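Local coordinates for putative polysaccharide binding proteins (DUF1812) (Bacteroides thetaiotaomicron VPI-5482, PDB 3GF8), which is probably a lipid-anchored outer-membrane protein of the fimbrial FimB/Mfa2 family, with a likely part in fimbrial assembly and a suggested ability to bind polysaccharide, at residues I146-V152 with L261-Y267; F195-Y199 with V210-M215; R221-V226 with F237-I242. All coordinates share one frame; numbering follows the deposited sequence.

Contact 1: I146-V152 with L261-Y267. With EDO (1,2-ethanediol), chain B.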
loop_
_atom_site.group_PDB
_atom_site.type_symbol
_atom_site.label_atom_id
_atom_site.label_comp_id
_atom_site.label_asym_id
_atom_site.label_seq_id
_atom_site.Cartn_x
_atom_site.Cartn_y
_atom_site.Cartn_z
ATOM N N ILE A 146 5.809 6.725 -2.324
ATOM C CA ILE A 146 5.533 5.871 -1.176
ATOM C C ILE A 146 4.517 4.807 -1.575
ATOM O O ILE A 146 3.426 5.134 -2.082
ATOM C CB ILE A 146 4.947 6.736 -0.034
ATOM C CG1 ILE A 146 6.008 7.750 0.450
ATOM C CG2 ILE A 146 4.446 5.864 1.135
ATOM C CD1 ILE A 146 5.497 8.655 1.458
ATOM N N ARG A 147 4.839 3.543 -1.310
ATOM C CA ARG A 147 3.979 2.463 -1.722
ATOM C C ARG A 147 2.830 2.345 -0.781
ATOM O O ARG A 147 3.020 2.308 0.438
ATOM C CB ARG A 147 4.723 1.134 -1.825
ATOM C CG ARG A 147 3.866 0.060 -2.428
ATOM C CD ARG A 147 4.664 -1.148 -2.923
ATOM N NE ARG A 147 3.797 -2.320 -3.010
ATOM C CZ ARG A 147 4.189 -3.517 -3.411
ATOM N NH1 ARG A 147 5.450 -3.751 -3.740
ATOM N NH2 ARG A 147 3.316 -4.499 -3.475
ATOM N N ASP A 148 1.622 2.288 -1.355
ATOM C CA ASP A 148 0.394 2.298 -0.556
ATOM C C ASP A 148 -0.309 0.936 -0.490
ATOM O O ASP A 148 -1.101 0.663 0.440
ATOM C CB ASP A 148 -0.583 3.334 -1.145
ATOM C CG ASP A 148 -0.346 4.752 -0.634
ATOM O OD1 ASP A 148 0.518 4.978 0.243
ATOM O OD2 ASP A 148 -1.051 5.657 -1.123
ATOM N N THR A 149 -0.071 0.099 -1.491
ATOM C CA THR A 149 -0.688 -1.206 -1.543
ATOM C C THR A 149 0.279 -2.236 -0.933
ATOM O O THR A 149 1.502 -2.164 -1.128
ATOM C CB THR A 149 -1.096 -1.573 -2.958
ATOM O OG1 THR A 149 -0.021 -1.310 -3.851
ATOM C CG2 THR A 149 -2.321 -0.770 -3.378
ATOM N N LYS A 150 -0.292 -3.171 -0.170
ATOM C CA LYS A 150 0.486 -4.090 0.641
ATOM C C LYS A 150 0.054 -5.546 0.348
ATOM O O LYS A 150 -1.132 -5.903 0.413
ATOM C CB LYS A 150 0.300 -3.727 2.117
ATOM C CG LYS A 150 0.631 -2.288 2.433
ATOM C CD LYS A 150 2.156 -1.981 2.291
ATOM C CE LYS A 150 2.426 -0.506 2.029
ATOM N NZ LYS A 150 3.898 -0.151 2.107
ATOM N N ILE A 151 1.021 -6.378 0.019
ATOM C CA ILE A 151 0.759 -7.747 -0.328
ATOM C C ILE A 151 1.185 -8.581 0.871
ATOM O O ILE A 151 2.231 -8.324 1.482
ATOM C CB ILE A 151 1.487 -8.110 -1.616
ATOM C CG1 ILE A 151 0.874 -7.284 -2.772
ATOM C CG2 ILE A 151 1.371 -9.610 -1.872
ATOM C CD1 ILE A 151 1.459 -7.523 -4.094
ATOM N N VAL A 152 0.353 -9.537 1.251
ATOM C CA VAL A 152 0.663 -10.387 2.408
ATOM C C VAL A 152 0.377 -11.837 2.054
ATOM O O VAL A 152 -0.678 -12.141 1.497
ATOM C CB VAL A 152 -0.110 -10.005 3.683
ATOM C CG1 VAL A 152 -0.191 -8.520 3.851
ATOM C CG2 VAL A 152 -1.468 -10.570 3.649
ATOM N N LEU A 261 5.918 0.018 8.133
ATOM C CA LEU A 261 4.700 -0.249 7.365
ATOM C C LEU A 261 4.724 0.374 5.946
ATOM O O LEU A 261 4.213 -0.222 4.979
ATOM C CB LEU A 261 3.478 0.232 8.132
ATOM C CG LEU A 261 3.198 -0.500 9.448
ATOM C CD1 LEU A 261 1.916 0.103 10.103
ATOM C CD2 LEU A 261 3.105 -2.008 9.226
ATOM N N ASP A 262 5.323 1.548 5.813
ATOM C CA ASP A 262 5.396 2.213 4.509
ATOM C C ASP A 262 6.468 1.608 3.657
ATOM O O ASP A 262 6.266 1.387 2.437
ATOM C CB ASP A 262 5.711 3.696 4.633
ATOM C CG ASP A 262 4.567 4.494 5.183
ATOM O OD1 ASP A 262 3.396 4.110 5.003
ATOM O OD2 ASP A 262 4.849 5.525 5.803
ATOM N N ARG A 263 7.610 1.341 4.271
ATOM C CA ARG A 263 8.761 0.854 3.510
ATOM C C ARG A 263 8.612 -0.575 3.033
ATOM O O ARG A 263 9.068 -0.917 1.952
ATOM C CB ARG A 263 10.037 0.942 4.339
ATOM C CG ARG A 263 10.762 2.256 4.248
ATOM C CD ARG A 263 12.097 2.108 4.956
ATOM N NE ARG A 263 12.711 3.395 5.215
ATOM C CZ ARG A 263 13.464 4.067 4.352
ATOM N NH1 ARG A 263 13.747 3.590 3.135
ATOM N NH2 ARG A 263 13.959 5.236 4.730
ATOM N N GLN A 264 8.017 -1.421 3.870
ATOM C CA GLN A 264 7.830 -2.826 3.546
ATOM C C GLN A 264 6.471 -3.019 2.906
ATOM O O GLN A 264 5.447 -2.608 3.476
ATOM C CB GLN A 264 7.917 -3.673 4.834
ATOM C CG GLN A 264 7.826 -5.197 4.619
ATOM C CD GLN A 264 8.762 -5.682 3.513
ATOM O OE1 GLN A 264 8.450 -5.541 2.336
ATOM N NE2 GLN A 264 9.908 -6.240 3.891
ATOM N N SER A 265 6.430 -3.655 1.743
ATOM C CA SER A 265 5.125 -3.934 1.151
ATOM C C SER A 265 4.859 -5.393 0.827
ATOM O O SER A 265 3.804 -5.721 0.267
ATOM C CB SER A 265 4.902 -3.040 -0.086
ATOM O OG SER A 265 4.997 -1.675 0.280
ATOM N N ASN A 266 5.811 -6.269 1.138
ATOM C CA ASN A 266 5.568 -7.694 1.069
ATOM C C ASN A 266 5.807 -8.335 2.400
ATOM O O ASN A 266 6.920 -8.290 2.917
ATOM C CB ASN A 266 6.486 -8.354 0.068
ATOM C CG ASN A 266 6.306 -7.814 -1.290
ATOM O OD1 ASN A 266 7.059 -6.951 -1.724
ATOM N ND2 ASN A 266 5.270 -8.280 -1.972
ATOM N N TYR A 267 4.777 -8.983 2.922
ATOM C CA TYR A 267 4.823 -9.572 4.237
ATOM C C TYR A 267 4.459 -11.029 4.127
ATOM O O TYR A 267 3.341 -11.365 3.769
ATOM C CB TYR A 267 3.824 -8.870 5.132
ATOM C CG TYR A 267 4.092 -7.406 5.376
ATOM C CD1 TYR A 267 3.650 -6.450 4.500
ATOM C CD2 TYR A 267 4.755 -6.984 6.520
ATOM C CE1 TYR A 267 3.877 -5.113 4.734
ATOM C CE2 TYR A 267 4.986 -5.640 6.758
ATOM C CZ TYR A 267 4.549 -4.719 5.857
ATOM O OH TYR A 267 4.762 -3.393 6.095
HETATM C C1 EDO B . 4.707 -11.666 -0.172
HETATM O O1 EDO B . 4.652 -10.700 -1.239
HETATM C C2 EDO B . 5.150 -13.013 -0.739
HETATM O O2 EDO B . 6.253 -13.579 -0.008
HETATM O O HOH W 1 1.846 3.200 2.875
HETATM O O HOH W 2 7.022 2.967 0.469
HETATM O O HOH W 3 5.132 -6.851 -4.361
#
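I151 and V152 pair in parallel with N266 and Y267, where the chain leaves helix 257-263 through Q264 and S265 to enter strand 266-273. I151 N donates to S265 O (2.9 Å), and Y267 N donates back to I151 O (3.0 Å). Ahead of this pairing, the side chain of K150 runs back to the helix end, its chain bent at chi2 (-68°). There NZ bonds to S265 OG (2.6 Å). It meets L261 O in the carbonyl plane, on a lone pair (2.9 Å), and Q264 O from above the carbonyl plane (3.2 Å). NZ also donates to R147 O of its own segment. These acceptors outnumber its three protons, so some must share. The carbonyls at the C-terminal end of the helix would tend to favour a charged amine here.

R147 also packs on S265. With CG anti to the backbone N (chi1 -172°) and an extended chain, its guanidinium comes to lie against S265 CB, which sits over one face, 3.2 Å from NE. NE also donates to T149 O, which limits its rotation. One water joins R147 NH2 to N266 ND2, and another joins R147 N to D262 O. N266 ND2 also donates to O1 of a 1,2-ethanediol (2.6 Å), probably from the crystallisation liquor. The Y267 ring turns its edge to I151 O.

Strand 139-158 bonds through K150 and V152 to strand 209-214 as well as pairing with strand 266-273. L261 and Y267 rest on L245 of helix 241-246.

Contact 2: F195-Y199 with V210-M215; sequences FRPYY and VDMNTM
A classic beta bulge sets two residues, Y198 and Y199, opposite the single D211, where the loop after strand 193-195 joins strand 209-214 in antiparallel fashion. The backbone bonds define it. D211 O accepts from Y198 N (2.9 Å), nearly in line with its C=O, and more weakly from Y199 N (3.4 Å). D211 N returns a bond to Y199 O (2.8 Å). Farther along, the chains diverge, and a water spans them from R196 O to N213 N.

Two aromatic rings lie across the strand. T214 makes a CH-pi contact with F195: its CB stands 4.0 Å from the ring centroid, only 6° off the ring normal. T214 OG1 is over the same face, 3.2 Å from F195 CE1, and has N178 as its hydrogen-bond partner. The Y198 ring is set back over the strand by its first torsion, which puts CG between the backbone N and the carbonyl carbon (chi1 61°). One ring face covers D211 O, and CZ lies 3.7 Å from D211 CB. The D211 carboxylate itself forms a salt bridge with R153. The N213 side chain crosses Y198 at about a right angle, and its amide is held by K118 and M120.

Apolar contacts complete the group. P197 CG meets V210 CB. The selenomethionine M212 lies alongside P197, and a bend at chi3 (70°) brings its CE to 3.8 Å from P197 CD.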
loop_
_atom_site.group_PDB
_atom_site.type_symbol
_atom_site.label_atom_id
_atom_site.label_comp_id
_atom_site.label_asym_id
_atom_site.label_seq_id
_atom_site.Cartn_x
_atom_site.Cartn_y
_atom_site.Cartn_z
ATOM N N PHE A 195 -11.001 -7.463 2.708
ATOM C CA PHE A 195 -10.058 -7.909 1.697
ATOM C C PHE A 195 -9.902 -9.388 1.879
ATOM O O PHE A 195 -9.641 -9.842 2.998
ATOM C CB PHE A 195 -8.704 -7.222 1.849
ATOM C CG PHE A 195 -8.750 -5.723 1.647
ATOM C CD1 PHE A 195 -9.109 -4.876 2.691
ATOM C CD2 PHE A 195 -8.428 -5.151 0.418
ATOM C CE1 PHE A 195 -9.137 -3.500 2.508
ATOM C CE2 PHE A 195 -8.453 -3.770 0.230
ATOM C CZ PHE A 195 -8.810 -2.946 1.279
ATOM N N ARG A 196 -10.049 -10.135 0.789
ATOM C CA ARG A 196 -10.023 -11.590 0.842
ATOM C C ARG A 196 -9.062 -12.150 -0.157
ATOM O O ARG A 196 -8.693 -11.451 -1.056
ATOM C CB ARG A 196 -11.407 -12.114 0.519
ATOM C CG ARG A 196 -12.378 -11.641 1.540
ATOM C CD ARG A 196 -13.754 -12.202 1.375
ATOM N NE ARG A 196 -14.579 -11.589 2.402
ATOM C CZ ARG A 196 -15.817 -11.949 2.692
ATOM N NH1 ARG A 196 -16.369 -12.951 2.060
ATOM N NH2 ARG A 196 -16.497 -11.325 3.652
ATOM N N PRO A 197 -8.674 -13.421 -0.011
ATOM C CA PRO A 197 -7.610 -13.936 -0.880
ATOM C C PRO A 197 -7.873 -13.798 -2.366
ATOM O O PRO A 197 -8.986 -14.020 -2.821
ATOM C CB PRO A 197 -7.516 -15.400 -0.487
ATOM C CG PRO A 197 -7.916 -15.396 0.982
ATOM C CD PRO A 197 -9.015 -14.377 1.063
ATOM N N TYR A 198 -6.850 -13.406 -3.111
ATOM C CA TYR A 198 -6.917 -13.502 -4.547
ATOM C C TYR A 198 -6.272 -14.791 -5.038
ATOM O O TYR A 198 -6.452 -15.171 -6.186
ATOM C CB TYR A 198 -6.355 -12.234 -5.224
ATOM C CG TYR A 198 -4.910 -11.942 -4.920
ATOM C CD1 TYR A 198 -3.906 -12.641 -5.565
ATOM C CD2 TYR A 198 -4.549 -10.984 -3.977
ATOM C CE1 TYR A 198 -2.568 -12.405 -5.288
ATOM C CE2 TYR A 198 -3.226 -10.733 -3.699
ATOM C CZ TYR A 198 -2.231 -11.443 -4.373
ATOM O OH TYR A 198 -0.890 -11.252 -4.105
ATOM N N TYR A 199 -5.529 -15.478 -4.176
ATOM C CA TYR A 199 -4.926 -16.776 -4.549
ATOM C C TYR A 199 -4.742 -17.611 -3.319
ATOM O O TYR A 199 -4.486 -17.083 -2.255
ATOM C CB TYR A 199 -3.592 -16.577 -5.223
ATOM C CG TYR A 199 -2.889 -17.848 -5.547
ATOM C CD1 TYR A 199 -3.183 -18.542 -6.705
ATOM C CD2 TYR A 199 -1.884 -18.342 -4.716
ATOM C CE1 TYR A 199 -2.566 -19.694 -6.992
ATOM C CE2 TYR A 199 -1.234 -19.489 -5.015
ATOM C CZ TYR A 199 -1.591 -20.159 -6.167
ATOM O OH TYR A 199 -0.977 -21.301 -6.495
ATOM N N VAL A 210 -2.408 -18.450 1.691
ATOM C CA VAL A 210 -3.307 -17.564 0.927
ATOM C C VAL A 210 -2.584 -16.272 0.632
ATOM O O VAL A 210 -1.862 -15.756 1.491
ATOM C CB VAL A 210 -4.612 -17.221 1.710
ATOM C CG1 VAL A 210 -5.481 -18.458 1.912
ATOM C CG2 VAL A 210 -4.320 -16.633 3.024
ATOM N N ASP A 211 -2.753 -15.735 -0.572
ATOM C CA ASP A 211 -2.215 -14.425 -0.882
ATOM C C ASP A 211 -3.330 -13.444 -0.914
ATOM O O ASP A 211 -4.329 -13.649 -1.618
ATOM C CB ASP A 211 -1.535 -14.356 -2.245
ATOM C CG ASP A 211 -0.190 -15.057 -2.278
ATOM O OD1 ASP A 211 0.360 -15.329 -1.198
ATOM O OD2 ASP A 211 0.314 -15.336 -3.405
HETATM N N MSE A 212 -3.116 -12.352 -0.192
HETATM C CA MSE A 212 -4.065 -11.250 -0.056
HETATM C C MSE A 212 -3.372 -9.940 -0.316
HETATM O O MSE A 212 -2.144 -9.858 -0.237
HETATM C CB MSE A 212 -4.548 -11.227 1.389
HETATM C CG MSE A 212 -5.024 -12.618 1.841
HETATM SE SE MSE A 212 -5.832 -12.654 3.609
HETATM C CE MSE A 212 -7.389 -11.763 3.262
ATOM N N ASN A 213 -4.143 -8.890 -0.558
ATOM C CA ASN A 213 -3.590 -7.533 -0.504
ATOM C C ASN A 213 -4.524 -6.484 0.104
ATOM O O ASN A 213 -5.719 -6.644 0.128
ATOM C CB ASN A 213 -2.995 -7.049 -1.853
ATOM C CG ASN A 213 -3.981 -7.012 -3.027
ATOM O OD1 ASN A 213 -3.582 -6.651 -4.153
ATOM N ND2 ASN A 213 -5.212 -7.419 -2.814
ATOM N N THR A 214 -3.960 -5.404 0.609
ATOM C CA THR A 214 -4.807 -4.353 1.127
ATOM C C THR A 214 -4.207 -3.003 0.788
ATOM O O THR A 214 -3.147 -2.917 0.181
ATOM C CB THR A 214 -5.026 -4.496 2.663
ATOM O OG1 THR A 214 -6.030 -3.566 3.081
ATOM C CG2 THR A 214 -3.699 -4.268 3.437
HETATM N N MSE A 215 -4.900 -1.945 1.189
HETATM C CA MSE A 215 -4.393 -0.587 1.005
HETATM C C MSE A 215 -3.468 -0.303 2.224
HETATM O O MSE A 215 -2.928 -1.242 2.784
HETATM C CB MSE A 215 -5.590 0.352 0.841
HETATM C CG MSE A 215 -6.384 0.029 -0.442
HETATM SE SE MSE A 215 -5.586 0.872 -1.964
HETATM C CE MSE A 215 -6.185 2.659 -1.464
HETATM O O HOH W 4 -6.937 -9.342 -0.829
#

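Contact 3: R221-V226 with F237-I242; sequences RKTRLV and FDINLI
R224 reaches across to D238 along one face of a strand pair. Its CB lies 3.7 Å from I239 O. CG passes 3.9 Å from D238 OD1, and CD comes closer, to 3.1 Å. NE passes the same OD1, and CZ lies near both carboxylate oxygens. A bend at chi3 (-78°) brings the edge of the guanidinium to the carboxylate. NH1 forms a salt bridge with D238 OD2 (2.7 Å) and also reaches OD1 (3.3 Å). Both bonds are weak by hydrogen-bond geometry, and the guanidinium and carboxylate planes are 35° apart. D238 OD2 has a second cation in R235. With an alanine in place of R224, D238 would probably lose one of its cations and the cover that CD gives its carboxylate.

The two strands, 224-229 and 235-240, form a beta hairpin at the margin of a five-stranded mixed sheet. L225 and I239 form a hydrogen-bonded pair, with L225 N to I239 O at 3.0 Å and a matching bond back. Their side chains take the other face, where L225 CB meets I239 CD1 at 4.0 Å. L225 CD2 lies at the edge of the F237 ring, which packs edge-to-face with F271.

N240 ends the hairpin as the N-cap of helix 241-246, its OD1 accepting from D243 N. Its ND2 is linked through a water to R221 O. L241 N donates to T223 O (2.8 Å).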
loop_
_atom_site.group_PDB
_atom_site.type_symbol
_atom_site.label_atom_id
_atom_site.label_comp_id
_atom_site.label_asym_id
_atom_site.label_seq_id
_atom_site.Cartn_x
_atom_site.Cartn_y
_atom_site.Cartn_z
ATOM N N ARG A 221 -3.990 2.473 13.172
ATOM C CA ARG A 221 -5.189 1.659 12.906
ATOM C C ARG A 221 -5.142 0.302 13.581
ATOM O O ARG A 221 -4.090 -0.108 14.071
ATOM C CB ARG A 221 -5.398 1.494 11.398
ATOM C CG ARG A 221 -5.846 2.791 10.733
ATOM C CD ARG A 221 -7.301 2.858 10.616
ATOM N NE ARG A 221 -7.763 4.169 10.146
ATOM C CZ ARG A 221 -8.809 4.371 9.344
ATOM N NH1 ARG A 221 -9.498 3.361 8.821
ATOM N NH2 ARG A 221 -9.152 5.602 9.011
ATOM N N LYS A 222 -6.280 -0.395 13.617
ATOM C CA LYS A 222 -6.356 -1.710 14.244
ATOM C C LYS A 222 -6.803 -2.763 13.251
ATOM O O LYS A 222 -7.593 -3.660 13.590
ATOM C CB LYS A 222 -7.295 -1.695 15.442
ATOM C CG LYS A 222 -6.828 -0.826 16.627
ATOM C CD LYS A 222 -7.978 -0.651 17.600
ATOM C CE LYS A 222 -7.517 -0.273 19.011
ATOM N NZ LYS A 222 -7.191 1.180 19.101
ATOM N N THR A 223 -6.240 -2.675 12.046
ATOM C CA THR A 223 -6.546 -3.561 10.928
ATOM C C THR A 223 -6.536 -5.006 11.353
ATOM O O THR A 223 -5.583 -5.495 11.946
ATOM C CB THR A 223 -5.523 -3.346 9.810
ATOM O OG1 THR A 223 -5.542 -1.958 9.452
ATOM C CG2 THR A 223 -5.840 -4.233 8.593
ATOM N N ARG A 224 -7.613 -5.693 11.045
ATOM C CA ARG A 224 -7.843 -7.030 11.559
ATOM C C ARG A 224 -7.572 -8.121 10.561
ATOM O O ARG A 224 -7.947 -7.967 9.407
ATOM C CB ARG A 224 -9.321 -7.172 11.955
ATOM C CG ARG A 224 -9.705 -6.360 13.188
ATOM C CD ARG A 224 -10.905 -6.975 13.862
ATOM N NE ARG A 224 -12.117 -6.636 13.151
ATOM C CZ ARG A 224 -13.221 -7.376 13.083
ATOM N NH1 ARG A 224 -13.304 -8.569 13.651
ATOM N NH2 ARG A 224 -14.260 -6.909 12.399
ATOM N N LEU A 225 -7.001 -9.248 11.024
ATOM C CA LEU A 225 -6.996 -10.488 10.251
ATOM C C LEU A 225 -8.001 -11.394 10.943
ATOM O O LEU A 225 -7.872 -11.675 12.138
ATOM C CB LEU A 225 -5.612 -11.142 10.209
ATOM C CG LEU A 225 -5.531 -12.570 9.636
ATOM C CD1 LEU A 225 -5.903 -12.588 8.127
ATOM C CD2 LEU A 225 -4.146 -13.206 9.854
ATOM N N VAL A 226 -9.008 -11.832 10.197
ATOM C CA VAL A 226 -10.110 -12.640 10.722
ATOM C C VAL A 226 -10.294 -13.898 9.876
ATOM O O VAL A 226 -10.451 -13.833 8.654
ATOM C CB VAL A 226 -11.449 -11.871 10.704
ATOM C CG1 VAL A 226 -12.583 -12.729 11.348
ATOM C CG2 VAL A 226 -11.314 -10.508 11.390
ATOM N N PHE A 237 -10.365 -16.887 14.658
ATOM C CA PHE A 237 -9.124 -16.120 14.789
ATOM C C PHE A 237 -9.411 -14.676 14.396
ATOM O O PHE A 237 -9.985 -14.397 13.342
ATOM C CB PHE A 237 -8.045 -16.710 13.893
ATOM C CG PHE A 237 -6.614 -16.310 14.251
ATOM C CD1 PHE A 237 -6.044 -16.689 15.454
ATOM C CD2 PHE A 237 -5.814 -15.645 13.329
ATOM C CE1 PHE A 237 -4.712 -16.377 15.744
ATOM C CE2 PHE A 237 -4.473 -15.331 13.615
ATOM C CZ PHE A 237 -3.934 -15.686 14.816
ATOM N N ASP A 238 -9.004 -13.751 15.254
ATOM C CA ASP A 238 -9.344 -12.366 15.067
ATOM C C ASP A 238 -8.307 -11.519 15.755
ATOM O O ASP A 238 -8.445 -11.246 16.931
ATOM C CB ASP A 238 -10.743 -12.078 15.612
ATOM C CG ASP A 238 -11.251 -10.700 15.194
ATOM O OD1 ASP A 238 -10.465 -9.894 14.651
ATOM O OD2 ASP A 238 -12.441 -10.413 15.411
ATOM N N ILE A 239 -7.284 -11.099 15.000
ATOM C CA ILE A 239 -6.157 -10.392 15.586
ATOM C C ILE A 239 -5.946 -9.028 14.952
ATOM O O ILE A 239 -6.510 -8.685 13.886
ATOM C CB ILE A 239 -4.851 -11.258 15.626
ATOM C CG1 ILE A 239 -4.382 -11.719 14.236
ATOM C CG2 ILE A 239 -5.098 -12.508 16.458
ATOM C CD1 ILE A 239 -3.477 -10.771 13.521
ATOM N N ASN A 240 -5.167 -8.218 15.653
ATOM C CA ASN A 240 -4.867 -6.874 15.211
ATOM C C ASN A 240 -3.538 -6.992 14.516
ATOM O O ASN A 240 -2.481 -7.133 15.139
ATOM C CB ASN A 240 -4.847 -5.919 16.405
ATOM C CG ASN A 240 -4.422 -4.521 16.035
ATOM O OD1 ASN A 240 -3.846 -4.288 14.980
ATOM N ND2 ASN A 240 -4.692 -3.576 16.920
ATOM N N LEU A 241 -3.611 -7.011 13.192
ATOM C CA LEU A 241 -2.463 -7.203 12.373
ATOM C C LEU A 241 -1.471 -6.058 12.570
ATOM O O LEU A 241 -0.251 -6.268 12.562
ATOM C CB LEU A 241 -2.918 -7.267 10.907
ATOM C CG LEU A 241 -1.847 -7.571 9.874
ATOM C CD1 LEU A 241 -1.248 -8.922 10.162
ATOM C CD2 LEU A 241 -2.432 -7.494 8.436
ATOM N N ILE A 242 -1.972 -4.834 12.708
ATOM C CA ILE A 242 -1.049 -3.718 12.891
ATOM C C ILE A 242 -0.242 -3.945 14.167
ATOM O O ILE A 242 0.963 -3.711 14.223
ATOM C CB ILE A 242 -1.750 -2.374 13.037
ATOM C CG1 ILE A 242 -2.594 -2.048 11.789
ATOM C CG2 ILE A 242 -0.679 -1.280 13.352
ATOM C CD1 ILE A 242 -1.833 -2.065 10.423
HETATM O O HOH W 5 -3.629 -1.059 16.555
#

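In the fold
Contact 1 lies on strand 139-158 and contact 2 on strand 209-214, which are antiparallel neighbours. Their centres are 13 Å apart. They meet through probable backbone bonds, K150 O to T214 N and V152 N to M212 O, both 2.9 Å. I151 CG2 also packs 3.6 Å from Y198 OH. Contact 3 touches neither. Its centre is 16 Å from that of contact 1 and 14 Å from that of contact 2, with nearest atoms about 4 Å and about 5 Å away. Along the chain, contacts 2 and 3 follow in series, both inside the loop that contact 1 closes. The ethanediol bound at contact 1 lies about 5 Å from the D211 side chain of contact 2.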